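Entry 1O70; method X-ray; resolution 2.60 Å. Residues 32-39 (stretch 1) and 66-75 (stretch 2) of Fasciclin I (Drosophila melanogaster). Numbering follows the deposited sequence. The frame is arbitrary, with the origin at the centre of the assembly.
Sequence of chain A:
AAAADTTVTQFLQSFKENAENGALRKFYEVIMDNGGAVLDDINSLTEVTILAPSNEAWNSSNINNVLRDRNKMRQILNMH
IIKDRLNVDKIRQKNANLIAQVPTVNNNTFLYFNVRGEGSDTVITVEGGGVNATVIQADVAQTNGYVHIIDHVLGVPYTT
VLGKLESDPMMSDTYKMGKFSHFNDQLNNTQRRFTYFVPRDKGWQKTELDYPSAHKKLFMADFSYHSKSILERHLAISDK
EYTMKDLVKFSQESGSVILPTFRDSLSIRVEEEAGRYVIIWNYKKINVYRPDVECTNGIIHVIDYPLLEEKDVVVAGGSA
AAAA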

# COMPACT_ATOMS: atom_id res chain seq x y z
N MET A 32 15.35 2.73 -21.01
CA MET A 32 15.83 2.26 -22.30
C MET A 32 15.64 0.75 -22.46
O MET A 32 15.12 0.29 -23.48
CB MET A 32 17.31 2.64 -22.48
CG MET A 32 17.53 4.14 -22.66
SD MET A 32 19.25 4.67 -22.57
CE MET A 32 19.76 4.42 -24.25
N ASP A 33 16.04 -0.01 -21.44
CA ASP A 33 15.91 -1.46 -21.46
C ASP A 33 14.46 -1.94 -21.61
O ASP A 33 14.22 -3.03 -22.11
CB ASP A 33 16.47 -2.09 -20.18
CG ASP A 33 17.93 -1.75 -19.93
OD1 ASP A 33 18.75 -1.92 -20.85
OD2 ASP A 33 18.25 -1.31 -18.80
N ASN A 34 13.50 -1.13 -21.18
CA ASN A 34 12.11 -1.58 -21.24
C ASN A 34 11.10 -0.83 -22.09
O ASN A 34 10.03 -0.47 -21.61
CB ASN A 34 11.55 -1.73 -19.83
CG ASN A 34 12.43 -2.60 -18.95
OD1 ASN A 34 13.47 -2.16 -18.44
ND2 ASN A 34 12.04 -3.86 -18.79
N GLY A 35 11.43 -0.61 -23.35
CA GLY A 35 10.49 0.07 -24.22
C GLY A 35 10.89 1.45 -24.71
O GLY A 35 11.35 1.61 -25.85
N GLY A 36 10.71 2.43 -23.85
CA GLY A 36 11.02 3.80 -24.20
C GLY A 36 9.71 4.56 -24.20
O GLY A 36 9.67 5.79 -24.20
N ALA A 37 8.62 3.79 -24.19
CA ALA A 37 7.26 4.35 -24.18
C ALA A 37 7.11 5.24 -22.96
O ALA A 37 6.37 6.23 -22.96
CB ALA A 37 6.23 3.22 -24.14
N VAL A 38 7.82 4.87 -21.90
CA VAL A 38 7.80 5.62 -20.66
C VAL A 38 8.25 7.05 -20.93
O VAL A 38 7.62 8.01 -20.49
CB VAL A 38 8.74 4.97 -19.62
CG1 VAL A 38 8.84 5.86 -18.40
CG2 VAL A 38 8.22 3.58 -19.26
N LEU A 39 9.35 7.19 -21.67
CA LEU A 39 9.89 8.51 -21.98
C LEU A 39 8.86 9.38 -22.71
O LEU A 39 8.83 10.60 -22.54
CB LEU A 39 11.17 8.35 -22.80
CG LEU A 39 12.18 9.51 -22.99
CD1 LEU A 39 11.70 10.46 -24.07
CD2 LEU A 39 12.41 10.24 -21.67
N VAL A 66 11.80 -9.54 -11.68
CA VAL A 66 10.96 -8.66 -12.49
C VAL A 66 11.72 -7.78 -13.47
O VAL A 66 11.13 -7.28 -14.44
CB VAL A 66 10.08 -7.75 -11.60
CG1 VAL A 66 9.01 -8.58 -10.91
CG2 VAL A 66 10.94 -7.05 -10.57
N LEU A 67 13.01 -7.59 -13.23
CA LEU A 67 13.84 -6.75 -14.10
C LEU A 67 13.80 -7.21 -15.55
O LEU A 67 13.98 -6.41 -16.48
CB LEU A 67 15.29 -6.74 -13.61
CG LEU A 67 16.26 -5.82 -14.37
CD1 LEU A 67 15.88 -4.37 -14.14
CD2 LEU A 67 17.68 -6.08 -13.88
N ARG A 68 13.57 -8.51 -15.75
CA ARG A 68 13.52 -9.07 -17.09
C ARG A 68 12.14 -8.97 -17.71
O ARG A 68 11.98 -9.15 -18.91
CB ARG A 68 13.99 -10.52 -17.05
CG ARG A 68 15.40 -10.65 -16.51
CD ARG A 68 15.67 -12.02 -15.92
NE ARG A 68 16.90 -12.02 -15.14
CZ ARG A 68 18.12 -12.01 -15.67
NH1 ARG A 68 18.28 -11.99 -16.99
NH2 ARG A 68 19.19 -11.99 -14.88
N ASP A 69 11.14 -8.68 -16.89
CA ASP A 69 9.78 -8.56 -17.40
C ASP A 69 9.54 -7.12 -17.85
O ASP A 69 9.17 -6.26 -17.05
CB ASP A 69 8.77 -8.93 -16.32
CG ASP A 69 7.38 -9.11 -16.88
OD1 ASP A 69 6.89 -8.19 -17.57
OD2 ASP A 69 6.77 -10.17 -16.63
N ARG A 70 9.74 -6.86 -19.14
CA ARG A 70 9.57 -5.52 -19.69
C ARG A 70 8.19 -4.91 -19.43
O ARG A 70 8.06 -3.70 -19.27
CB ARG A 70 9.84 -5.54 -21.21
CG ARG A 70 11.25 -5.96 -21.59
CD ARG A 70 11.49 -5.82 -23.09
NE ARG A 70 11.27 -4.45 -23.54
CZ ARG A 70 11.44 -4.03 -24.80
NH1 ARG A 70 11.82 -4.87 -25.74
NH2 ARG A 70 11.20 -2.76 -25.11
N ASN A 71 7.17 -5.74 -19.38
CA ASN A 71 5.82 -5.24 -19.16
C ASN A 71 5.63 -4.75 -17.72
O ASN A 71 4.91 -3.77 -17.47
CB ASN A 71 4.80 -6.34 -19.47
CG ASN A 71 3.38 -5.82 -19.44
OD1 ASN A 71 2.88 -5.40 -18.40
ND2 ASN A 71 2.72 -5.84 -20.60
N LYS A 72 6.28 -5.44 -16.79
CA LYS A 72 6.20 -5.09 -15.37
C LYS A 72 7.10 -3.90 -15.07
O LYS A 72 6.71 -2.97 -14.36
CB LYS A 72 6.60 -6.28 -14.50
CG LYS A 72 5.56 -7.39 -14.50
CD LYS A 72 5.95 -8.54 -13.59
CE LYS A 72 4.85 -9.61 -13.58
NZ LYS A 72 5.19 -10.75 -12.69
N MET A 73 8.32 -3.93 -15.61
CA MET A 73 9.26 -2.84 -15.40
C MET A 73 8.62 -1.51 -15.75
O MET A 73 8.85 -0.51 -15.07
CB MET A 73 10.50 -3.06 -16.25
CG MET A 73 11.55 -3.91 -15.58
SD MET A 73 12.06 -3.16 -14.01
CE MET A 73 11.42 -4.38 -12.88
N ARG A 74 7.82 -1.50 -16.80
CA ARG A 74 7.14 -0.30 -17.25
C ARG A 74 6.14 0.15 -16.18
O ARG A 74 5.99 1.34 -15.92
CB ARG A 74 6.41 -0.59 -18.58
CG ARG A 74 5.94 0.65 -19.33
CD ARG A 74 5.54 0.30 -20.77
NE ARG A 74 6.55 -0.55 -21.40
CZ ARG A 74 6.36 -1.84 -21.70
NH1 ARG A 74 5.21 -2.42 -21.43
NH2 ARG A 74 7.34 -2.54 -22.25
N GLN A 75 5.45 -0.82 -15.57
CA GLN A 75 4.49 -0.49 -14.53
C GLN A 75 5.21 0.06 -13.31
O GLN A 75 4.74 0.98 -12.65
CB GLN A 75 3.69 -1.71 -14.13
CG GLN A 75 2.76 -2.20 -15.20
CD GLN A 75 1.86 -3.30 -14.68
OE1 GLN A 75 1.00 -3.07 -13.82
NE2 GLN A 75 2.06 -4.51 -15.19

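The contact joins a break between two helices to the first turn of another. In stretch 1 one helix ends at Asp-33, the chain turns through Asn-34, Gly-35 and Gly-36, and a new helix starts at Ala-37. In stretch 2 a loop leads into the helix that begins at Arg-70. The backbones come nearest where Asn-34 lies beside Arg-70, with 4.9 Å between their CA atoms, close enough for main chain and side chain to meet directly. The buried surface is small, 365 Å² with both sides summed, and Asn-34 gives the largest share.

The backbone conformations prepare this meeting. Asn-34 is the first residue to leave helical angles, and Gly-35 and Gly-36 follow with positive phi. At both glycines a CB would be jammed against the preceding carbonyl oxygen, so the turn itself calls for glycine. At Gly-35 the packing adds a second reason: an ideal CB would sit 3.4 Å from Arg-74 NE. Across the contact, Asp-69 caps the helix of stretch 2, its OD1 accepting from Lys-72 N at 2.9 Å, while Met-73 N donates to Asp-69 O at 2.9 Å. The helix start is thus secured within its own stretch.

Polar bonding across the contact converges on one acceptor. The carbonyl of Asn-34 receives two weak hydrogen bonds from Arg-74, with NE and NH2 each 3.5 Å from Asn-34 O. The oxygen lies at the edge of the guanidinium, near its plane, where the N-H groups point; the long distances keep the fork loose. The rule is a familiar one: a carbonyl released from helical bonding at a chain break can be served by an arginine from a neighbouring helix.

Arg-70 also extends its guanidinium to the turn, but with less favourable chemistry. Its NH2 comes within 2.8 Å of Gly-35 N, yet both atoms are donors and no hydrogen bond results. The carbonyl of Asp-33 lies over one face of the group, with Asp-33 O 3.6 Å from Arg-70 NE.

Packing completes the contact. The buried Asn-34 side chain, chi1 m, fits against the backbone and the start of the side chain at Arg-70 and against Met-73, whose CB points toward stretch 1 while the end of its side chain leads away. Farther along, Val-38 points toward stretch 2 and sets its CG2 3.7 Å from Arg-74 CG. Arg-74 therefore serves twice, its aliphatic stem packing on valine while its guanidinium reaches the carbonyl.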